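Local coordinates for major capsid protein P2 (Pseudoalteromonas phage pm2, PDB 2VVF), which forms the trimeric double jelly-roll building block of the protein shell of a membrane-containing marine bacteriophage, at residues V49-G53 / R54-T58; L98-Q101 / R102-L106; I175-A179 / A180-A184; M224-D228 / V229-V233. All coordinates share one frame; numbering follows the deposited sequence.

The four contacts sample strand reversals and loops in both halves of this double jelly roll. Contacts 1 and 2 belong to the N-terminal jelly roll and touch through L51 CD1 and L106 CD1, 3.9 Å apart. Contact 2 also holds a ligand of the calcium ion, which lies about 8 Å from the side chain of L51 and about 12 Å from that of V229. Contacts 3 and 4 belong to the C-terminal half. Contact 4 packs beside contact 2 of its own chain (centres about 14 Å apart) and, in the trimer, meets contact 2 of another subunit through salt bridges. Contact 3 lies farthest from contact 2, about 30 Å centre to centre, but comes within about 6 Å of contact 4 at the nearest atoms, without touching it.

Contact 1 (V49-G53 / R54-T58); sequences VELDG and RLLST
L51 pairs with R54 and E50 with L55 in an antiparallel hairpin whose short strand segments run at 142° to each other and approach to 4.5 Å between axes. A type I' turn from L51 to R54 reverses the chain, with D52 and G53 at its corners. L51 N gives its hydrogen to R54 O at 2.9 Å, in the plane of that carbonyl. The return bond from R54 N to L51 O is longer, 3.2 Å, and reaches the oxygen from well above the carbonyl plane. At the non-hydrogen-bonded pair of E50 and L55, E50 CA makes a CH...O contact of 3.0 Å with R54 O. Farther along, L56 and S57 both face V49, a classic beta bulge. L56 N meets V49 O at 2.7 Å, while V49 N points almost straight at S57 O, 3.0 Å away.

The bulge turns L56 toward the partner strand. With CG anti to the backbone N (chi1 180°), its side chain runs alongside that of V49, and CD2 rests 3.8 Å from V49 CG1. L51 CD1 comes more loosely against L56 CD1; L144 and W264 cover these two leucines further. R54 starts with its aliphatic CB and CG beside L51 O, then bends away at chi3.

At the tip, the carboxylate of D52 accepts from the backbone of T112 and T113, and S57 OG bonds to R147 N. The chemistry is thus split: backbone bonds set the register, the bulge adds a buried apolar side chain, and polar side chains at the tip and at S57 tie the hairpin to neighbouring parts of the chain.

Contact 2 (L98-Q101 / R102-L106); sequences LVQQ and RMFAL. With CA (calcium ion), chain G.
L98 and R102, one helical turn apart, form the close-packed part of this contact at the end of helix 97-102. R102 N donates to L98 O at 2.9 Å, a nearly straight bond, and the first carbons of the arginine pass close by the same oxygen (R102 CG to L98 O 3.0 Å). Because R102 runs extended from CG to NE, it stays alongside L98, whose CD2 sits over one face of the guanidinium, 3.9 Å above the plane and displaced toward its rim. The charged end continues to another subunit, where NH1 makes salt bridges with D228 and E226.

Past R102 the regular helix ends, and the next two backbone bonds are weak: M103 N to V99 O, and F104 N to Q101 O at 3.3 Å. The F104 ring turns an edge to the helix end: Q101 O lies in the ring plane, and Q100 O is 3.3 Å from CD2. M90 and R87 also pack on this ring. The looser side is that of V99, which points away from the turn and is exposed, with V93 of the second subunit packing on it.

A type I turn from R102 to A105 closes with A105 N on R102 O at 2.9 Å. It delivers A105 O to the calcium ion at 2.5 Å, where P141 O and W143 O join it: a metal site built from backbone carbonyls, which ties the exit of a helix to the start of strand 143-154.

Contact 3 (I175-A179 / A180-A184); sequences IHIKA and AGVDA
A179, I177 and V182, the residues whose side chains meet here, carry no ring, amide or charged plane, so the contact has neither stacked faces nor edges and rests on methyl groups alone. One branch of V182 does the work. Its CG2 stands beside the backbone N, anti to the carbonyl carbon, while CG1 takes the position anti to N (chi1 176°). From there CG2 reaches back across the bend to A179 CB, 3.6 Å away. The same methyl touches I177 CG2 at 4.1 Å, the isoleucine and valine side chains crossing at about a right angle. A180 and G181 form the bend itself, and two of its backbone groups find partners elsewhere: A180 N bonds to the E252 carboxylate, and G181 O accepts from the hydroxyls of S248 and T249.

This is the corner where the chain leaves one sheet of the C-terminal jelly roll for the other. Strand 171-178 pairs with strand 252-263, and strand 182-189 with strand 242-248. The side chains of I177, A179 and V182 are buried there: L154 covers A179 and V182, I256 and L244 meet I177, and I246 packs on V182.

Contact 4 (M224-D228 / V229-V233); sequences MLEGD and VYQSV
D228 and Q231 bracket a single 3-10 turn, joined by the backbone bond from Q231 N to D228 O (3.1 Å), directly after a type I turn from M224 to G227. The carboxylate of D228 then ties the same residues a second time. With CG anti to its own N (chi1 -176°), D228 is swung forward over the turn, and OD1 accepts from Y230 N at 3.1 Å in an Asx turn. This donor arrives from far above the carboxylate plane, 72° out of it. OD2 takes Q231 NE2 at 2.9 Å; the oxygen lies in the plane of the amide, although the carboxylate and amide planes are themselves 48° apart. OD1 also lies at the edge of the Y230 ring, 3.5 Å from CD2.

On the inner side M224 bends at chi3 and lays SD against V229 CA at 3.8 Å, while its CG touches S232 CB. S232 OG donates to V229 O at 2.6 Å, an oxygen that S232 N also uses.

The loop faces a subunit boundary: E226 and D228 both bind R102 of the third subunit, which would probably offset their paired negative charge, and Q231 OE1 accepts from M1 N of that chain. Within its own chain the loop joins strands 218-222 and 233-234. M261 of strand 252-263 underlies M224, V229 and S232, A173 of strand 171-178 adjoins M224, and V233 re-enters the sheet by backbone bonding to I172.

Contact 1 (V49-G53 / R54-T58)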
loop_
_atom_site.group_PDB
_atom_site.type_symbol
_atom_site.label_atom_id
_atom_site.label_comp_id
_atom_site.label_asym_id
_atom_site.label_seq_id
_atom_site.Cartn_x
_atom_site.Cartn_y
_atom_site.Cartn_z
ATOM N N VAL A 49 17.787 19.814 -13.482
ATOM C CA VAL A 49 16.653 20.560 -12.958
ATOM C C VAL A 49 17.237 21.806 -12.304
ATOM O O VAL A 49 17.986 21.711 -11.333
ATOM C CB VAL A 49 15.842 19.720 -11.953
ATOM C CG1 VAL A 49 14.738 20.555 -11.331
ATOM C CG2 VAL A 49 15.265 18.486 -12.633
ATOM N N GLU A 50 16.942 22.970 -12.873
ATOM C CA GLU A 50 17.493 24.217 -12.360
ATOM C C GLU A 50 16.458 25.190 -11.811
ATOM O O GLU A 50 15.445 25.471 -12.452
ATOM C CB GLU A 50 18.343 24.906 -13.427
ATOM C CG GLU A 50 19.368 23.997 -14.082
ATOM C CD GLU A 50 20.222 24.727 -15.095
ATOM O OE1 GLU A 50 19.829 25.836 -15.514
ATOM O OE2 GLU A 50 21.287 24.194 -15.469
ATOM N N LEU A 51 16.744 25.715 -10.625
ATOM C CA LEU A 51 15.883 26.694 -9.978
ATOM C C LEU A 51 16.665 27.996 -9.874
ATOM O O LEU A 51 17.655 28.076 -9.144
ATOM C CB LEU A 51 15.492 26.217 -8.577
ATOM C CG LEU A 51 14.772 24.872 -8.450
ATOM C CD1 LEU A 51 14.030 24.792 -7.123
ATOM C CD2 LEU A 51 13.819 24.651 -9.614
ATOM N N ASP A 52 16.244 29.003 -10.631
ATOM C CA ASP A 52 16.924 30.294 -10.628
ATOM C C ASP A 52 18.342 30.182 -11.188
ATOM O O ASP A 52 19.243 30.908 -10.769
ATOM C CB ASP A 52 16.953 30.890 -9.217
ATOM C CG ASP A 52 15.704 31.687 -8.894
ATOM O OD1 ASP A 52 14.780 31.713 -9.733
ATOM O OD2 ASP A 52 15.642 32.290 -7.801
ATOM N N GLY A 53 18.531 29.266 -12.134
ATOM C CA GLY A 53 19.830 29.071 -12.768
ATOM C C GLY A 53 20.744 28.108 -12.016
ATOM O O GLY A 53 21.776 27.691 -12.539
ATOM N N ARG A 54 20.369 27.755 -10.790
ATOM C CA ARG A 54 21.172 26.846 -9.976
ATOM C C ARG A 54 20.723 25.396 -10.138
ATOM O O ARG A 54 19.552 25.126 -10.402
ATOM C CB ARG A 54 21.120 27.259 -8.506
ATOM C CG ARG A 54 21.065 28.765 -8.292
ATOM C CD ARG A 54 20.758 29.107 -6.846
ATOM N NE ARG A 54 21.805 28.638 -5.944
ATOM C CZ ARG A 54 22.977 29.243 -5.785
ATOM N NH1 ARG A 54 23.256 30.346 -6.466
ATOM N NH2 ARG A 54 23.871 28.746 -4.942
ATOM N N LEU A 55 21.655 24.465 -9.963
ATOM C CA LEU A 55 21.352 23.047 -10.116
ATOM C C LEU A 55 20.687 22.437 -8.889
ATOM O O LEU A 55 21.162 22.600 -7.765
ATOM C CB LEU A 55 22.614 22.255 -10.459
ATOM C CG LEU A 55 22.445 20.733 -10.443
ATOM C CD1 LEU A 55 21.777 20.250 -11.724
ATOM C CD2 LEU A 55 23.780 20.038 -10.233
ATOM N N LEU A 56 19.595 21.713 -9.118
ATOM C CA LEU A 56 18.884 21.040 -8.042
ATOM C C LEU A 56 19.189 19.550 -8.121
ATOM O O LEU A 56 19.816 18.985 -7.227
ATOM C CB LEU A 56 17.378 21.277 -8.162
ATOM C CG LEU A 56 16.508 20.613 -7.093
ATOM C CD1 LEU A 56 16.560 21.400 -5.795
ATOM C CD2 LEU A 56 15.076 20.464 -7.578
ATOM N N SER A 57 18.766 18.931 -9.220
ATOM C CA SER A 57 18.992 17.509 -9.445
ATOM C C SER A 57 19.632 17.298 -10.812
ATOM O O SER A 57 19.425 18.090 -11.734
ATOM C CB SER A 57 17.672 16.737 -9.366
ATOM O OG SER A 57 17.210 16.650 -8.031
ATOM N N THR A 58 20.406 16.226 -10.941
ATOM C CA THR A 58 21.072 15.925 -12.200
ATOM C C THR A 58 20.982 14.446 -12.569
ATOM O O THR A 58 21.116 13.568 -11.715
ATOM C CB THR A 58 22.535 16.416 -12.196
ATOM O OG1 THR A 58 23.246 15.814 -13.282
ATOM C CG2 THR A 58 23.221 16.049 -10.891
#

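Contact 2 (L98-Q101 / R102-L106)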
loop_
_atom_site.group_PDB
_atom_site.type_symbol
_atom_site.label_atom_id
_atom_site.label_comp_id
_atom_site.label_asym_id
_atom_site.label_seq_id
_atom_site.Cartn_x
_atom_site.Cartn_y
_atom_site.Cartn_z
ATOM N N LEU A 98 0.111 11.921 3.514
ATOM C CA LEU A 98 -0.105 12.868 2.425
ATOM C C LEU A 98 0.752 14.121 2.578
ATOM O O LEU A 98 1.318 14.622 1.607
ATOM C CB LEU A 98 -1.586 13.249 2.335
ATOM C CG LEU A 98 -2.490 12.338 1.500
ATOM C CD1 LEU A 98 -3.926 12.837 1.519
ATOM C CD2 LEU A 98 -1.975 12.224 0.073
ATOM N N VAL A 99 0.841 14.629 3.803
ATOM C CA VAL A 99 1.633 15.822 4.077
ATOM C C VAL A 99 3.118 15.549 3.856
ATOM O O VAL A 99 3.840 16.383 3.310
ATOM C CB VAL A 99 1.368 16.366 5.498
ATOM C CG1 VAL A 99 2.437 17.372 5.896
ATOM C CG2 VAL A 99 -0.014 16.989 5.582
ATOM N N GLN A 100 3.565 14.372 4.282
ATOM C CA GLN A 100 4.963 13.979 4.141
ATOM C C GLN A 100 5.362 13.754 2.685
ATOM O O GLN A 100 6.517 13.961 2.311
ATOM C CB GLN A 100 5.249 12.723 4.968
ATOM C CG GLN A 100 6.708 12.550 5.357
ATOM C CD GLN A 100 7.332 13.836 5.862
ATOM O OE1 GLN A 100 7.756 14.685 5.077
ATOM N NE2 GLN A 100 7.393 13.986 7.179
ATOM N N GLN A 101 4.402 13.327 1.867
ATOM C CA GLN A 101 4.658 13.082 0.450
ATOM C C GLN A 101 4.633 14.379 -0.350
ATOM O O GLN A 101 5.525 14.638 -1.160
ATOM C CB GLN A 101 3.630 12.106 -0.123
ATOM C CG GLN A 101 3.510 10.803 0.639
ATOM C CD GLN A 101 2.200 10.089 0.366
ATOM O OE1 GLN A 101 1.395 10.534 -0.451
ATOM N NE2 GLN A 101 1.976 8.980 1.057
ATOM N N ARG A 102 3.598 15.182 -0.127
ATOM C CA ARG A 102 3.430 16.449 -0.837
ATOM C C ARG A 102 4.496 17.474 -0.463
ATOM O O ARG A 102 4.739 18.427 -1.203
ATOM C CB ARG A 102 2.035 17.026 -0.577
ATOM C CG ARG A 102 0.892 16.082 -0.922
ATOM C CD ARG A 102 -0.424 16.582 -0.355
ATOM N NE ARG A 102 -1.569 16.079 -1.107
ATOM C CZ ARG A 102 -2.832 16.199 -0.711
ATOM N NH1 ARG A 102 -3.812 15.710 -1.458
ATOM N NH2 ARG A 102 -3.111 16.807 0.433
ATOM N N MET A 103 5.127 17.279 0.689
ATOM C CA MET A 103 6.156 18.198 1.160
ATOM C C MET A 103 7.363 18.267 0.225
ATOM O O MET A 103 8.211 19.148 0.360
ATOM C CB MET A 103 6.593 17.826 2.579
ATOM C CG MET A 103 8.096 17.737 2.776
ATOM S SD MET A 103 8.530 17.353 4.490
ATOM C CE MET A 103 9.918 16.249 4.249
ATOM N N PHE A 104 7.426 17.346 -0.731
ATOM C CA PHE A 104 8.535 17.308 -1.681
ATOM C C PHE A 104 8.180 17.942 -3.019
ATOM O O PHE A 104 9.028 18.046 -3.907
ATOM C CB PHE A 104 9.011 15.871 -1.893
ATOM C CG PHE A 104 9.732 15.293 -0.711
ATOM C CD1 PHE A 104 11.103 15.428 -0.587
ATOM C CD2 PHE A 104 9.039 14.616 0.276
ATOM C CE1 PHE A 104 11.769 14.899 0.500
ATOM C CE2 PHE A 104 9.701 14.082 1.365
ATOM C CZ PHE A 104 11.066 14.222 1.477
ATOM N N ALA A 105 6.928 18.366 -3.162
ATOM C CA ALA A 105 6.467 18.988 -4.399
ATOM C C ALA A 105 7.331 20.190 -4.773
ATOM O O ALA A 105 7.870 20.878 -3.903
ATOM C CB ALA A 105 5.007 19.393 -4.283
ATOM N N LEU A 106 7.456 20.441 -6.073
ATOM C CA LEU A 106 8.261 21.552 -6.562
ATOM C C LEU A 106 7.499 22.873 -6.582
ATOM O O LEU A 106 6.913 23.246 -7.600
ATOM C CB LEU A 106 8.811 21.244 -7.956
ATOM C CG LEU A 106 9.610 22.359 -8.634
ATOM C CD1 LEU A 106 10.732 22.839 -7.728
ATOM C CD2 LEU A 106 10.159 21.882 -9.968
HETATM CA CA CA G . 8.624 21.536 -1.574
#

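Contact 3 (I175-A179 / A180-A184)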
loop_
_atom_site.group_PDB
_atom_site.type_symbol
_atom_site.label_atom_id
_atom_site.label_comp_id
_atom_site.label_asym_id
_atom_site.label_seq_id
_atom_site.Cartn_x
_atom_site.Cartn_y
_atom_site.Cartn_z
ATOM N N ILE A 175 21.988 6.335 -1.117
ATOM C CA ILE A 175 23.233 6.380 -1.872
ATOM C C ILE A 175 23.243 5.181 -2.813
ATOM O O ILE A 175 23.038 4.048 -2.385
ATOM C CB ILE A 175 24.459 6.368 -0.945
ATOM C CG1 ILE A 175 24.469 7.608 -0.050
ATOM C CG2 ILE A 175 25.742 6.283 -1.759
ATOM C CD1 ILE A 175 25.374 7.476 1.160
ATOM N N HIS A 176 23.443 5.437 -4.098
ATOM C CA HIS A 176 23.457 4.364 -5.084
ATOM C C HIS A 176 24.824 4.213 -5.732
ATOM O O HIS A 176 25.288 5.107 -6.434
ATOM C CB HIS A 176 22.393 4.605 -6.158
ATOM C CG HIS A 176 21.049 4.964 -5.606
ATOM N ND1 HIS A 176 20.114 4.017 -5.252
ATOM C CD2 HIS A 176 20.485 6.166 -5.344
ATOM C CE1 HIS A 176 19.030 4.620 -4.796
ATOM N NE2 HIS A 176 19.230 5.924 -4.842
ATOM N N ILE A 177 25.463 3.073 -5.489
ATOM C CA ILE A 177 26.771 2.790 -6.065
ATOM C C ILE A 177 26.596 2.021 -7.370
ATOM O O ILE A 177 26.200 0.855 -7.370
ATOM C CB ILE A 177 27.666 2.021 -5.078
ATOM C CG1 ILE A 177 27.896 2.850 -3.811
ATOM C CG2 ILE A 177 28.990 1.649 -5.735
ATOM C CD1 ILE A 177 27.933 2.026 -2.544
ATOM N N LYS A 178 26.870 2.690 -8.484
ATOM C CA LYS A 178 26.728 2.074 -9.795
ATOM C C LYS A 178 28.031 1.436 -10.258
ATOM O O LYS A 178 28.895 2.103 -10.829
ATOM C CB LYS A 178 26.243 3.100 -10.818
ATOM C CG LYS A 178 24.882 3.695 -10.498
ATOM C CD LYS A 178 24.050 3.866 -11.758
ATOM C CE LYS A 178 24.295 5.219 -12.404
ATOM N NZ LYS A 178 23.613 5.337 -13.721
ATOM N N ALA A 179 28.162 0.140 -9.999
ATOM C CA ALA A 179 29.344 -0.624 -10.380
ATOM C C ALA A 179 28.931 -2.079 -10.563
ATOM O O ALA A 179 27.974 -2.536 -9.940
ATOM C CB ALA A 179 30.422 -0.504 -9.312
ATOM N N ALA A 180 29.646 -2.802 -11.418
ATOM C CA ALA A 180 29.305 -4.192 -11.701
ATOM C C ALA A 180 29.973 -5.239 -10.807
ATOM O O ALA A 180 29.559 -6.398 -10.799
ATOM C CB ALA A 180 29.553 -4.509 -13.167
ATOM N N GLY A 181 31.004 -4.843 -10.065
ATOM C CA GLY A 181 31.726 -5.795 -9.224
ATOM C C GLY A 181 31.730 -5.509 -7.724
ATOM O O GLY A 181 32.695 -5.836 -7.031
ATOM N N VAL A 182 30.645 -4.931 -7.213
ATOM C CA VAL A 182 30.548 -4.645 -5.785
ATOM C C VAL A 182 29.965 -5.841 -5.029
ATOM O O VAL A 182 28.851 -6.280 -5.307
ATOM C CB VAL A 182 29.767 -3.345 -5.512
ATOM C CG1 VAL A 182 29.600 -3.126 -4.014
ATOM C CG2 VAL A 182 30.478 -2.159 -6.149
ATOM N N ASP A 183 30.741 -6.377 -4.093
ATOM C CA ASP A 183 30.330 -7.541 -3.313
ATOM C C ASP A 183 29.609 -7.149 -2.026
ATOM O O ASP A 183 28.549 -7.689 -1.703
ATOM C CB ASP A 183 31.546 -8.402 -2.966
ATOM C CG ASP A 183 32.133 -9.096 -4.177
ATOM O OD1 ASP A 183 31.353 -9.584 -5.023
ATOM O OD2 ASP A 183 33.378 -9.159 -4.277
ATOM N N ALA A 184 30.214 -6.235 -1.277
ATOM C CA ALA A 184 29.646 -5.790 -0.014
ATOM C C ALA A 184 30.035 -4.345 0.256
ATOM O O ALA A 184 31.016 -3.844 -0.292
ATOM C CB ALA A 184 30.113 -6.687 1.121
#

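Contact 4 (M224-D228 / V229-V233)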
loop_
_atom_site.group_PDB
_atom_site.type_symbol
_atom_site.label_atom_id
_atom_site.label_comp_id
_atom_site.label_asym_id
_atom_site.label_seq_id
_atom_site.Cartn_x
_atom_site.Cartn_y
_atom_site.Cartn_z
ATOM N N MET A 224 15.717 5.433 3.911
ATOM C CA MET A 224 14.301 5.723 4.118
ATOM C C MET A 224 13.430 4.541 3.711
ATOM O O MET A 224 12.369 4.718 3.111
ATOM C CB MET A 224 13.888 6.965 3.320
ATOM C CG MET A 224 14.476 8.265 3.841
ATOM S SD MET A 224 13.576 9.709 3.250
ATOM C CE MET A 224 13.389 9.305 1.512
ATOM N N LEU A 225 13.884 3.336 4.041
ATOM C CA LEU A 225 13.163 2.115 3.695
ATOM C C LEU A 225 11.719 2.088 4.205
ATOM O O LEU A 225 10.825 1.571 3.533
ATOM C CB LEU A 225 13.934 0.883 4.177
ATOM C CG LEU A 225 15.168 0.507 3.350
ATOM C CD1 LEU A 225 16.068 -0.452 4.117
ATOM C CD2 LEU A 225 14.762 -0.089 2.009
ATOM N N GLU A 226 11.496 2.652 5.386
ATOM C CA GLU A 226 10.160 2.690 5.977
ATOM C C GLU A 226 9.319 3.843 5.438
ATOM O O GLU A 226 8.111 3.899 5.668
ATOM C CB GLU A 226 10.254 2.810 7.496
ATOM C CG GLU A 226 10.821 1.591 8.195
ATOM C CD GLU A 226 10.889 1.779 9.694
ATOM O OE1 GLU A 226 11.759 2.545 10.159
ATOM O OE2 GLU A 226 10.043 1.198 10.405
ATOM N N GLY A 227 9.963 4.775 4.746
ATOM C CA GLY A 227 9.265 5.933 4.201
ATOM C C GLY A 227 9.341 7.092 5.185
ATOM O O GLY A 227 8.821 8.175 4.927
ATOM N N ASP A 228 9.997 6.851 6.317
ATOM C CA ASP A 228 10.159 7.870 7.348
ATOM C C ASP A 228 11.355 8.761 7.028
ATOM O O ASP A 228 12.493 8.293 6.965
ATOM C CB ASP A 228 10.339 7.217 8.719
ATOM C CG ASP A 228 10.423 8.233 9.840
ATOM O OD1 ASP A 228 10.126 9.421 9.589
ATOM O OD2 ASP A 228 10.789 7.847 10.969
ATOM N N VAL A 229 11.087 10.046 6.814
ATOM C CA VAL A 229 12.133 11.007 6.479
ATOM C C VAL A 229 13.156 11.170 7.600
ATOM O O VAL A 229 14.303 11.539 7.351
ATOM C CB VAL A 229 11.535 12.366 6.061
ATOM C CG1 VAL A 229 10.907 13.067 7.258
ATOM C CG2 VAL A 229 12.598 13.241 5.422
ATOM N N TYR A 230 12.733 10.895 8.831
ATOM C CA TYR A 230 13.598 11.032 9.999
ATOM C C TYR A 230 14.595 9.889 10.136
ATOM O O TYR A 230 15.403 9.865 11.064
ATOM C CB TYR A 230 12.759 11.124 11.274
ATOM C CG TYR A 230 12.035 12.436 11.439
ATOM C CD1 TYR A 230 12.702 13.566 11.896
ATOM C CD2 TYR A 230 10.681 12.546 11.144
ATOM C CE1 TYR A 230 12.042 14.770 12.054
ATOM C CE2 TYR A 230 10.011 13.747 11.298
ATOM C CZ TYR A 230 10.696 14.854 11.755
ATOM O OH TYR A 230 10.035 16.052 11.915
ATOM N N GLN A 231 14.521 8.931 9.219
ATOM C CA GLN A 231 15.422 7.787 9.248
ATOM C C GLN A 231 16.628 8.079 8.365
ATOM O O GLN A 231 17.648 7.393 8.436
ATOM C CB GLN A 231 14.707 6.526 8.756
ATOM C CG GLN A 231 13.855 5.825 9.804
ATOM C CD GLN A 231 14.221 6.212 11.224
ATOM O OE1 GLN A 231 15.273 5.826 11.733
ATOM N NE2 GLN A 231 13.335 6.946 11.884
ATOM N N SER A 232 16.499 9.104 7.531
ATOM C CA SER A 232 17.571 9.499 6.630
ATOM C C SER A 232 18.745 10.085 7.407
ATOM O O SER A 232 18.607 10.465 8.569
ATOM C CB SER A 232 17.060 10.512 5.604
ATOM O OG SER A 232 16.659 11.714 6.236
ATOM N N VAL A 233 19.900 10.155 6.754
ATOM C CA VAL A 233 21.101 10.693 7.377
ATOM C C VAL A 233 21.028 12.211 7.526
ATOM O O VAL A 233 20.941 12.940 6.537
ATOM C CB VAL A 233 22.369 10.276 6.603
ATOM C CG1 VAL A 233 23.605 10.908 7.225
ATOM C CG2 VAL A 233 22.495 8.761 6.554
#